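Local coordinates for protein S12 family peptidase (Streptomyces sp. 82F2, PDB 3WWX) that probably hydrolyses amide bonds with selectivity for D-configured substrates, as a serine amidohydrolase of the S12 peptidase family with a beta-lactamase-type fold, at residues Val26-Ala29 / Asp34-Thr37; Thr112-Phe117 / Met144-Asp149; Arg176-Ala181 / Ala234-Glu239; Phe250-Leu255 / Gly319-Gly324. One frame throughout, in Å; residues are numbered along the deposited sequence.

Contact 1. Residues Val26-Ala29 / Asp34-Thr37; sequences VAQA and DRWT
In Gln28, CG lies anti to the carbonyl carbon (chi1 -67°) and the chain beyond runs extended, whereas Arg35 bends at its third torsion (chi3 51°); these torsions bring the amide and the guanidinium into contact over one face of the hairpin. Arg35 NH1 donates to Gln28 OE1 over 2.7 Å. The oxygen lies near the guanidinium plane, but the donor sits well above the carbonyl plane of the amide, 56° out of it. The other end of the amide is also held, since Gln28 NE2 bonds to Gly45 O. Thr37 runs alongside Gln28, with OG1 3.4 Å from Gln28 CG. On the other face, the benzo side of Trp36 meets the two alanines: its CE3 is 3.9 Å from Ala29 CB and its CZ3 4.1 Å from Ala27 CB. Helix 8-19 packs against the same indole, which also stacks on His7. Between the faces, Ala29 and Trp36 form an antiparallel hydrogen-bonded pair, Ala29 N to Trp36 O at 2.9 Å and Trp36 N to Ala29 O at 2.8 Å; Gln28 and Thr37 make the next, non-hydrogen-bonded pair. This is the beta hairpin of strands 24-31 and 36-41, which forms one edge of the antiparallel sheet in the beta-lactamase fold.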
loop_
_atom_site.group_PDB
_atom_site.type_symbol
_atom_site.label_atom_id
_atom_site.label_comp_id
_atom_site.label_asym_id
_atom_site.label_seq_id
_atom_site.Cartn_x
_atom_site.Cartn_y
_atom_site.Cartn_z
ATOM N N VAL A 26 -1.410 2.829 17.056
ATOM C CA VAL A 26 -2.225 1.639 17.285
ATOM C C VAL A 26 -1.638 0.454 16.536
ATOM O O VAL A 26 -1.089 0.611 15.439
ATOM C CB VAL A 26 -3.700 1.857 16.834
ATOM C CG1 VAL A 26 -3.777 2.334 15.381
ATOM C CG2 VAL A 26 -4.547 0.613 17.036
ATOM N N ALA A 27 -1.749 -0.733 17.128
ATOM C CA ALA A 27 -1.423 -1.974 16.429
ATOM C C ALA A 27 -2.284 -3.087 16.967
ATOM O O ALA A 27 -2.798 -3.018 18.094
ATOM C CB ALA A 27 0.055 -2.332 16.570
ATOM N N GLN A 28 -2.505 -4.078 16.116
ATOM C CA GLN A 28 -3.076 -5.340 16.535
ATOM C C GLN A 28 -2.212 -6.448 15.991
ATOM O O GLN A 28 -1.559 -6.287 14.962
ATOM C CB GLN A 28 -4.501 -5.510 16.034
ATOM C CG GLN A 28 -5.505 -4.550 16.650
ATOM C CD GLN A 28 -6.905 -4.746 16.093
ATOM O OE1 GLN A 28 -7.249 -5.838 15.623
ATOM N NE2 GLN A 28 -7.725 -3.699 16.131
ATOM N N ALA A 29 -2.228 -7.591 16.675
ATOM C CA ALA A 29 -1.410 -8.721 16.264
ATOM C C ALA A 29 -2.102 -10.006 16.650
ATOM O O ALA A 29 -2.958 -10.026 17.527
ATOM C CB ALA A 29 -0.035 -8.653 16.910
ATOM N N ASP A 34 -5.493 -15.736 19.001
ATOM C CA ASP A 34 -5.692 -14.801 20.130
ATOM C C ASP A 34 -5.203 -13.382 19.815
ATOM O O ASP A 34 -4.074 -13.014 20.099
ATOM C CB ASP A 34 -5.053 -15.338 21.419
ATOM C CG ASP A 34 -5.545 -16.732 21.755
ATOM O OD1 ASP A 34 -6.779 -16.915 21.835
ATOM O OD2 ASP A 34 -4.705 -17.649 21.873
ATOM N N ARG A 35 -6.100 -12.601 19.224
ATOM C CA ARG A 35 -5.768 -11.260 18.742
ATOM C C ARG A 35 -5.549 -10.265 19.885
ATOM O O ARG A 35 -6.411 -10.114 20.746
ATOM C CB ARG A 35 -6.880 -10.773 17.809
ATOM C CG ARG A 35 -6.574 -9.463 17.050
ATOM C CD ARG A 35 -7.634 -9.221 15.970
ATOM N NE ARG A 35 -8.987 -9.315 16.525
ATOM C CZ ARG A 35 -9.693 -8.302 17.035
ATOM N NH1 ARG A 35 -9.218 -7.055 17.048
ATOM N NH2 ARG A 35 -10.904 -8.537 17.524
ATOM N N TRP A 36 -4.403 -9.580 19.849
ATOM C CA TRP A 36 -4.011 -8.543 20.798
ATOM C C TRP A 36 -4.197 -7.166 20.172
ATOM O O TRP A 36 -3.972 -7.005 18.974
ATOM C CB TRP A 36 -2.541 -8.711 21.149
ATOM C CG TRP A 36 -1.896 -7.526 21.825
ATOM C CD1 TRP A 36 -1.891 -7.246 23.169
ATOM C CD2 TRP A 36 -1.138 -6.481 21.202
ATOM N NE1 TRP A 36 -1.191 -6.097 23.410
ATOM C CE2 TRP A 36 -0.704 -5.609 22.223
ATOM C CE3 TRP A 36 -0.774 -6.199 19.879
ATOM C CZ2 TRP A 36 0.055 -4.480 21.963
ATOM C CZ3 TRP A 36 -0.018 -5.074 19.626
ATOM C CH2 TRP A 36 0.390 -4.229 20.660
ATOM N N THR A 37 -4.593 -6.189 20.989
ATOM C CA THR A 37 -4.763 -4.808 20.553
ATOM C C THR A 37 -3.993 -3.901 21.498
ATOM O O THR A 37 -4.090 -4.019 22.731
ATOM C CB THR A 37 -6.238 -4.397 20.557
ATOM O OG1 THR A 37 -6.994 -5.202 19.648
ATOM C CG2 THR A 37 -6.395 -2.921 20.158
#

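Contact 2. Residues Thr112-Phe117 / Met144-Asp149; sequences TEDPAF and MAHEPD
An aspartate N-cap joined to a histidine is the motif here: Asp114 stands immediately before helix 115-121, and His146, in the loop that follows helix 136-144, reaches across to it. The contact is small and rests on one hydrogen bond, from His146 NE2 to Asp114 OD1 at 2.7 Å, with an angle of 157° at the hydrogen. On the histidine side the oxygen lies at the ring edge, close to the ring plane. On the carboxylate side the bond uses the anti lone pair of OD1, the one directed away from OD2. The two side chains cross at about a right angle, and carboxylate and imidazole planes are 49° apart. The first torsion of Asp114 (chi1 171°) sets CG beside the carbonyl carbon, with OD1 directed to His146 while OD2 accepts from Phe117 N at 2.9 Å, the capping bond. Ala145 CB lies over one face of the His146 imidazole, 4.1 Å above its plane, and the ring also stacks with Tyr109. Asp114 itself is buried and touches Val142 of helix 136-144. The two oxygens of one carboxylate thus serve different partners, one a backbone N-H in the first turn of a helix and the other a side-chain N-H from a distant loop; the N-terminal end of the helix, with the bond from Phe117 N, would probably help to stabilise negative charge on Asp114.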
loop_
_atom_site.group_PDB
_atom_site.type_symbol
_atom_site.label_atom_id
_atom_site.label_comp_id
_atom_site.label_asym_id
_atom_site.label_seq_id
_atom_site.Cartn_x
_atom_site.Cartn_y
_atom_site.Cartn_z
ATOM N N THR A 112 3.840 10.938 -8.481
ATOM C CA THR A 112 3.880 11.648 -7.209
ATOM C C THR A 112 5.177 12.427 -7.027
ATOM O O THR A 112 5.270 13.254 -6.128
ATOM C CB THR A 112 3.713 10.665 -6.024
ATOM O OG1 THR A 112 4.636 9.582 -6.152
ATOM C CG2 THR A 112 2.301 10.100 -6.004
ATOM N N GLU A 113 6.158 12.168 -7.889
ATOM C CA GLU A 113 7.422 12.902 -7.885
ATOM C C GLU A 113 7.438 14.093 -8.835
ATOM O O GLU A 113 8.385 14.880 -8.821
ATOM C CB GLU A 113 8.559 11.955 -8.229
ATOM C CG GLU A 113 8.700 10.782 -7.272
ATOM C CD GLU A 113 8.867 11.221 -5.830
ATOM O OE1 GLU A 113 9.713 12.096 -5.565
ATOM O OE2 GLU A 113 8.135 10.692 -4.967
ATOM N N ASP A 114 6.395 14.261 -9.633
ATOM C CA ASP A 114 6.348 15.401 -10.546
ATOM C C ASP A 114 6.353 16.685 -9.722
ATOM O O ASP A 114 5.591 16.805 -8.778
ATOM C CB ASP A 114 5.102 15.340 -11.392
ATOM C CG ASP A 114 4.903 16.588 -12.187
ATOM O OD1 ASP A 114 5.576 16.733 -13.232
ATOM O OD2 ASP A 114 4.080 17.423 -11.757
ATOM N N PRO A 115 7.205 17.670 -10.075
ATOM C CA PRO A 115 7.291 18.867 -9.235
ATOM C C PRO A 115 5.981 19.628 -9.067
ATOM O O PRO A 115 5.669 20.056 -7.949
ATOM C CB PRO A 115 8.366 19.707 -9.939
ATOM C CG PRO A 115 9.252 18.668 -10.567
ATOM C CD PRO A 115 8.293 17.607 -11.060
ATOM N N ALA A 116 5.204 19.793 -10.134
ATOM C CA ALA A 116 3.922 20.495 -10.007
ATOM C C ALA A 116 2.931 19.704 -9.155
ATOM O O ALA A 116 2.205 20.264 -8.313
ATOM C CB ALA A 116 3.335 20.792 -11.367
ATOM N N PHE A 117 2.908 18.389 -9.336
ATOM C CA PHE A 117 2.046 17.555 -8.493
ATOM C C PHE A 117 2.430 17.706 -7.034
ATOM O O PHE A 117 1.563 17.830 -6.157
ATOM C CB PHE A 117 2.154 16.083 -8.909
ATOM C CG PHE A 117 1.156 15.171 -8.217
ATOM C CD1 PHE A 117 -0.128 14.969 -8.737
ATOM C CD2 PHE A 117 1.491 14.541 -7.041
ATOM C CE1 PHE A 117 -1.041 14.132 -8.080
ATOM C CE2 PHE A 117 0.571 13.713 -6.380
ATOM C CZ PHE A 117 -0.678 13.515 -6.912
ATOM N N MET A 144 3.609 11.055 -17.928
ATOM C CA MET A 144 3.979 10.885 -19.333
ATOM C C MET A 144 4.636 12.121 -19.953
ATOM O O MET A 144 5.067 12.067 -21.102
ATOM C CB MET A 144 2.761 10.439 -20.136
ATOM C CG MET A 144 2.272 9.029 -19.751
ATOM S SD MET A 144 3.446 7.703 -20.034
ATOM C CE MET A 144 4.100 7.439 -18.376
ATOM N N ALA A 145 4.761 13.199 -19.197
ATOM C CA ALA A 145 5.583 14.330 -19.627
ATOM C C ALA A 145 7.062 13.989 -19.554
ATOM O O ALA A 145 7.891 14.635 -20.198
ATOM C CB ALA A 145 5.295 15.529 -18.754
ATOM N N HIS A 146 7.390 12.950 -18.792
ATOM C CA HIS A 146 8.754 12.726 -18.354
ATOM C C HIS A 146 9.358 11.468 -18.935
ATOM O O HIS A 146 8.647 10.576 -19.383
ATOM C CB HIS A 146 8.773 12.578 -16.834
ATOM C CG HIS A 146 8.201 13.748 -16.111
ATOM N ND1 HIS A 146 8.833 14.977 -16.089
ATOM C CD2 HIS A 146 7.046 13.907 -15.423
ATOM C CE1 HIS A 146 8.105 15.829 -15.388
ATOM N NE2 HIS A 146 7.019 15.200 -14.962
ATOM N N GLU A 147 10.687 11.394 -18.898
ATOM C CA GLU A 147 11.401 10.204 -19.316
ATOM C C GLU A 147 11.256 9.113 -18.266
ATOM O O GLU A 147 11.175 9.397 -17.091
ATOM C CB GLU A 147 12.888 10.540 -19.490
ATOM C CG GLU A 147 13.701 9.488 -20.202
ATOM C CD GLU A 147 15.120 9.956 -20.536
ATOM O OE1 GLU A 147 15.734 10.704 -19.731
ATOM O OE2 GLU A 147 15.616 9.561 -21.611
ATOM N N PRO A 148 11.262 7.849 -18.685
ATOM C CA PRO A 148 11.316 6.763 -17.702
ATOM C C PRO A 148 12.544 6.830 -16.823
ATOM O O PRO A 148 13.555 7.431 -17.183
ATOM C CB PRO A 148 11.400 5.507 -18.582
ATOM C CG PRO A 148 10.862 5.912 -19.885
ATOM C CD PRO A 148 11.246 7.339 -20.067
ATOM N N ASP A 149 12.484 6.180 -15.668
ATOM C CA ASP A 149 13.671 6.021 -14.820
ATOM C C ASP A 149 14.711 5.074 -15.427
ATOM O O ASP A 149 15.913 5.252 -15.206
ATOM C CB ASP A 149 13.252 5.536 -13.426
ATOM C CG ASP A 149 12.530 6.590 -12.634
ATOM O OD1 ASP A 149 12.996 7.738 -12.571
ATOM O OD2 ASP A 149 11.468 6.257 -12.077
#

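Contact 3. Residues Arg176-Ala181 / Ala234-Glu239; sequences RPYGKA and AGAAGE
Tyr178 and Glu239 approach from opposite directions and meet through the phenol oxygen and one carboxylate oxygen, while the methyl of Ala236, from the same loop as Glu239, covers one face of the ring. The hydroxyl of Tyr178 donates to Glu239 OE2, with OH and OE2 2.7 Å apart. OE2 lies at the edge of the tyrosine ring and near its plane, yet the hydroxyl meets the carboxylate from above, 38° out of the carboxylate plane, and the ring and carboxylate planes are turned 58° against each other. The Ala236 methyl makes a CH-pi contact: its CB is 3.6 Å from the centroid of the Tyr178 ring, close to the ring normal. Its closest ring atom is Tyr178 CZ, at 3.5 Å from Ala236 CB, so the methyl leans to the hydroxyl end. Glu239 places CG between its backbone nitrogen and carbonyl carbon (chi1 68°), and the extended chain beyond carries the carboxylate to the phenol. The loop that presents these groups is tightly wound: Gly235 O accepts from both Glu239 N and Gly238 N, and Gly235 has positive phi. Tyr178 also touches Thr59 of helix 55-68 and Ile170 of helix 160-174, and Ala237 O accepts from Lys56 NZ, a lysine in a Ser-Ile-Thr-Lys sequence consistent with the SxxK motif of this family. Glu239 is buried, and its two oxygens have separate donors, Tyr178 OH on OE2 and Gly199 N on OE1. Such sharing should make a buried carboxylate less costly, and it ties the start of helix 178-187 to the loop ahead of strand 241-242.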
loop_
_atom_site.group_PDB
_atom_site.type_symbol
_atom_site.label_atom_id
_atom_site.label_comp_id
_atom_site.label_asym_id
_atom_site.label_seq_id
_atom_site.Cartn_x
_atom_site.Cartn_y
_atom_site.Cartn_z
ATOM N N ARG A 176 -15.704 -2.623 -15.302
ATOM C CA ARG A 176 -16.207 -1.839 -14.176
ATOM C C ARG A 176 -15.023 -1.195 -13.442
ATOM O O ARG A 176 -13.909 -1.674 -13.560
ATOM C CB ARG A 176 -16.953 -2.728 -13.182
ATOM C CG ARG A 176 -18.143 -3.519 -13.742
ATOM C CD ARG A 176 -18.913 -4.180 -12.615
ATOM N NE ARG A 176 -19.710 -3.214 -11.864
ATOM C CZ ARG A 176 -20.254 -3.439 -10.668
ATOM N NH1 ARG A 176 -20.086 -4.607 -10.055
ATOM N NH2 ARG A 176 -20.963 -2.483 -10.082
ATOM N N PRO A 177 -15.277 -0.122 -12.680
ATOM C CA PRO A 177 -14.179 0.489 -11.922
ATOM C C PRO A 177 -13.483 -0.517 -11.005
ATOM O O PRO A 177 -14.118 -1.440 -10.482
ATOM C CB PRO A 177 -14.883 1.585 -11.128
ATOM C CG PRO A 177 -16.100 1.929 -11.964
ATOM C CD PRO A 177 -16.546 0.598 -12.471
ATOM N N TYR A 178 -12.175 -0.354 -10.830
ATOM C CA TYR A 178 -11.383 -1.369 -10.136
ATOM C C TYR A 178 -11.866 -1.579 -8.692
ATOM O O TYR A 178 -11.756 -2.689 -8.151
ATOM C CB TYR A 178 -9.876 -1.026 -10.175
ATOM C CG TYR A 178 -9.441 -0.264 -8.967
ATOM C CD1 TYR A 178 -9.641 1.087 -8.876
ATOM C CD2 TYR A 178 -8.900 -0.931 -7.871
ATOM C CE1 TYR A 178 -9.302 1.796 -7.702
ATOM C CE2 TYR A 178 -8.547 -0.245 -6.718
ATOM C CZ TYR A 178 -8.753 1.111 -6.648
ATOM O OH TYR A 178 -8.410 1.763 -5.490
ATOM N N GLY A 179 -12.399 -0.538 -8.062
ATOM C CA GLY A 179 -12.856 -0.630 -6.684
ATOM C C GLY A 179 -13.954 -1.664 -6.520
ATOM O O GLY A 179 -14.066 -2.302 -5.481
ATOM N N LYS A 180 -14.788 -1.804 -7.538
ATOM C CA LYS A 180 -15.864 -2.789 -7.472
ATOM C C LYS A 180 -15.276 -4.197 -7.419
ATOM O O LYS A 180 -15.811 -5.072 -6.738
ATOM C CB LYS A 180 -16.813 -2.647 -8.668
ATOM C CG LYS A 180 -17.492 -1.312 -8.779
ATOM C CD LYS A 180 -18.468 -1.038 -7.643
ATOM C CE LYS A 180 -19.244 0.257 -7.889
ATOM N NZ LYS A 180 -18.345 1.451 -7.912
ATOM N N ALA A 181 -14.152 -4.416 -8.093
ATOM C CA ALA A 181 -13.492 -5.719 -8.070
ATOM C C ALA A 181 -12.904 -5.995 -6.678
ATOM O O ALA A 181 -13.025 -7.091 -6.131
ATOM C CB ALA A 181 -12.398 -5.794 -9.137
ATOM N N ALA A 234 -4.372 8.982 -4.955
ATOM C CA ALA A 234 -3.750 7.662 -4.836
ATOM C C ALA A 234 -4.476 6.577 -5.654
ATOM O O ALA A 234 -3.837 5.738 -6.303
ATOM C CB ALA A 234 -3.690 7.281 -3.350
ATOM N N GLY A 235 -5.795 6.564 -5.609
ATOM C CA GLY A 235 -6.558 5.528 -6.275
ATOM C C GLY A 235 -6.030 4.135 -5.989
ATOM O O GLY A 235 -5.800 3.766 -4.830
ATOM N N ALA A 236 -5.864 3.352 -7.051
ATOM C CA ALA A 236 -5.470 1.951 -6.917
ATOM C C ALA A 236 -4.037 1.768 -6.402
ATOM O O ALA A 236 -3.622 0.649 -6.102
ATOM C CB ALA A 236 -5.662 1.230 -8.238
ATOM N N ALA A 237 -3.297 2.866 -6.251
ATOM C CA ALA A 237 -1.987 2.839 -5.628
ATOM C C ALA A 237 -2.041 3.125 -4.130
ATOM O O ALA A 237 -1.059 2.924 -3.437
ATOM C CB ALA A 237 -1.088 3.853 -6.301
ATOM N N GLY A 238 -3.167 3.617 -3.619
ATOM C CA GLY A 238 -3.182 3.977 -2.208
ATOM C C GLY A 238 -4.410 4.532 -1.519
ATOM O O GLY A 238 -4.249 5.075 -0.429
ATOM N N GLU A 239 -5.616 4.387 -2.067
ATOM C CA GLU A 239 -6.778 5.086 -1.510
ATOM C C GLU A 239 -7.498 4.419 -0.336
ATOM O O GLU A 239 -8.358 5.060 0.268
ATOM C CB GLU A 239 -7.844 5.281 -2.599
ATOM C CG GLU A 239 -8.522 4.016 -3.099
ATOM C CD GLU A 239 -9.744 4.348 -3.913
ATOM O OE1 GLU A 239 -10.712 4.821 -3.301
ATOM O OE2 GLU A 239 -9.708 4.126 -5.140
#

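Contact 4. Residues Phe250-Leu255 / Gly319-Gly324; sequences FYRALL and GHSLAG
The guanidinium of Arg252 takes its strand partners at its edge, near its own plane: Ser321 OG and Gly319 O both lie there. The arrangement belongs to the helix-on-sheet packing of the beta-lactamase fold, in which helix 244-255 lies against the antiparallel sheet and here meets the start of strand 320-326 and Gly319 just before it. A second flat group, the Tyr251 ring, has Phe250 CD2 over one face, 3.7 Å above the plane and offset toward the rim, while its hydroxyl bonds to Thr57. The arginine chain bends at chi3 (76°) after a straight run, which carries its end toward the strand, and its aliphatic part packs on the serine, Arg252 CG lying 3.6 Å from Ser321 CB. Arg252 NH1 and Arg252 NH2 both donate to Gly319 O, each over 3.1 Å, and both of these bonds are weak and strongly bent. A single carbonyl is thus straddled by two nitrogens. Arg30 O and Gly32 O add further weak bonds to the guanidinium, backbone oxygens of strand 24-31 and the turn beyond it whose dipoles probably help to offset its positive charge. Ser321 OG also bonds to Gln248, one helical turn before Arg252, which ties the serine to the helix a second time. Straighter than either carbonyl bond is the one from Arg252 NH1 to Ser321 OG, 3.0 Å long with an angle of 162° at the hydrogen.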
loop_
_atom_site.group_PDB
_atom_site.type_symbol
_atom_site.label_atom_id
_atom_site.label_comp_id
_atom_site.label_asym_id
_atom_site.label_seq_id
_atom_site.Cartn_x
_atom_site.Cartn_y
_atom_site.Cartn_z
ATOM N N PHE A 250 -7.007 -9.892 5.959
ATOM C CA PHE A 250 -6.643 -9.904 4.555
ATOM C C PHE A 250 -5.277 -10.553 4.314
ATOM O O PHE A 250 -5.170 -11.507 3.523
ATOM C CB PHE A 250 -6.652 -8.481 3.975
ATOM C CG PHE A 250 -6.032 -8.398 2.593
ATOM C CD1 PHE A 250 -6.634 -9.022 1.505
ATOM C CD2 PHE A 250 -4.840 -7.703 2.384
ATOM C CE1 PHE A 250 -6.059 -8.956 0.252
ATOM C CE2 PHE A 250 -4.272 -7.635 1.127
ATOM C CZ PHE A 250 -4.889 -8.272 0.057
ATOM N N TYR A 251 -4.231 -10.089 4.991
ATOM C CA TYR A 251 -2.905 -10.629 4.712
ATOM C C TYR A 251 -2.780 -12.103 5.135
ATOM O O TYR A 251 -2.116 -12.885 4.450
ATOM C CB TYR A 251 -1.797 -9.762 5.334
ATOM C CG TYR A 251 -1.477 -8.533 4.488
ATOM C CD1 TYR A 251 -0.606 -8.609 3.413
ATOM C CD2 TYR A 251 -2.043 -7.311 4.779
ATOM C CE1 TYR A 251 -0.319 -7.500 2.630
ATOM C CE2 TYR A 251 -1.776 -6.193 3.983
ATOM C CZ TYR A 251 -0.906 -6.302 2.930
ATOM O OH TYR A 251 -0.671 -5.176 2.184
ATOM N N ARG A 252 -3.438 -12.489 6.223
ATOM C CA ARG A 252 -3.455 -13.904 6.614
ATOM C C ARG A 252 -4.120 -14.736 5.520
ATOM O O ARG A 252 -3.553 -15.731 5.068
ATOM C CB ARG A 252 -4.200 -14.101 7.936
ATOM C CG ARG A 252 -3.516 -13.471 9.155
ATOM C CD ARG A 252 -4.387 -13.571 10.413
ATOM N NE ARG A 252 -4.357 -14.923 10.959
ATOM C CZ ARG A 252 -3.461 -15.363 11.832
ATOM N NH1 ARG A 252 -2.544 -14.550 12.338
ATOM N NH2 ARG A 252 -3.507 -16.633 12.211
ATOM N N ALA A 253 -5.309 -14.336 5.080
ATOM C CA ALA A 253 -5.999 -15.075 4.018
ATOM C C ALA A 253 -5.172 -15.134 2.753
ATOM O O ALA A 253 -5.118 -16.156 2.069
ATOM C CB ALA A 253 -7.353 -14.468 3.728
ATOM N N LEU A 254 -4.537 -14.022 2.415
ATOM C CA LEU A 254 -3.720 -13.975 1.222
ATOM C C LEU A 254 -2.556 -14.961 1.262
ATOM O O LEU A 254 -2.390 -15.780 0.353
ATOM C CB LEU A 254 -3.161 -12.569 1.035
ATOM C CG LEU A 254 -2.318 -12.353 -0.230
ATOM C CD1 LEU A 254 -3.149 -12.500 -1.481
ATOM C CD2 LEU A 254 -1.711 -10.942 -0.191
ATOM N N LEU A 255 -1.740 -14.898 2.300
ATOM C CA LEU A 255 -0.563 -15.767 2.372
ATOM C C LEU A 255 -0.928 -17.230 2.605
ATOM O O LEU A 255 -0.158 -18.131 2.258
ATOM C CB LEU A 255 0.446 -15.268 3.424
ATOM C CG LEU A 255 1.447 -14.206 2.928
ATOM C CD1 LEU A 255 2.361 -14.744 1.844
ATOM C CD2 LEU A 255 0.741 -12.949 2.461
ATOM N N GLY A 319 0.301 -17.440 9.638
ATOM C CA GLY A 319 -0.058 -17.808 10.991
ATOM C C GLY A 319 0.122 -16.732 12.042
ATOM O O GLY A 319 -0.542 -16.749 13.073
ATOM N N HIS A 320 1.041 -15.807 11.780
ATOM C CA HIS A 320 1.383 -14.752 12.722
ATOM C C HIS A 320 1.274 -13.432 11.963
ATOM O O HIS A 320 2.003 -13.218 11.002
ATOM C CB HIS A 320 2.802 -14.944 13.257
ATOM C CG HIS A 320 3.225 -13.914 14.258
ATOM N ND1 HIS A 320 4.499 -13.874 14.790
ATOM C CD2 HIS A 320 2.544 -12.892 14.829
ATOM C CE1 HIS A 320 4.585 -12.863 15.631
ATOM N NE2 HIS A 320 3.417 -12.251 15.677
ATOM N N SER A 321 0.350 -12.584 12.400
ATOM C CA SER A 321 0.083 -11.306 11.730
ATOM C C SER A 321 0.211 -10.098 12.658
ATOM O O SER A 321 0.112 -10.206 13.887
ATOM C CB SER A 321 -1.318 -11.335 11.130
ATOM O OG SER A 321 -2.286 -11.611 12.112
ATOM N N LEU A 322 0.380 -8.941 12.014
ATOM C CA LEU A 322 0.503 -7.654 12.681
ATOM C C LEU A 322 0.003 -6.579 11.729
ATOM O O LEU A 322 0.287 -6.634 10.539
ATOM C CB LEU A 322 1.967 -7.397 13.003
ATOM C CG LEU A 322 2.374 -5.983 13.478
ATOM C CD1 LEU A 322 1.840 -5.668 14.859
ATOM C CD2 LEU A 322 3.912 -5.817 13.436
ATOM N N ALA A 323 -0.703 -5.586 12.249
ATOM C CA ALA A 323 -1.021 -4.392 11.446
ATOM C C ALA A 323 -1.132 -3.223 12.382
ATOM O O ALA A 323 -1.463 -3.383 13.550
ATOM C CB ALA A 323 -2.316 -4.578 10.660
ATOM N N GLY A 324 -0.849 -2.030 11.886
ATOM C CA GLY A 324 -0.952 -0.858 12.739
ATOM C C GLY A 324 -0.748 0.439 12.002
ATOM O O GLY A 324 -0.521 0.463 10.796
#

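How the contacts relate
Contacts 1 and 4 share the large antiparallel sheet: strands 24-31 and 320-326 are neighbours there, and Gln28 N lies 2.9 Å from Ala323 O, a probable hydrogen bond. Contact 1, at the sheet's edge, mixes backbone pairing with an arginine-amide bond; contact 4 joins a helix to the sheet through an arginine bonded to a serine hydroxyl and more weakly to backbone carbonyls. Contacts 2 and 3 each rest on a carboxylate whose two oxygens have separate donors, contact 3 adding packing on a ring. Contacts 1 and 2 are peripheral, their centres about 20 Å from the chain's centre and on opposite sides of it; contacts 3 and 4 lie deeper, at about 12 and 14 Å.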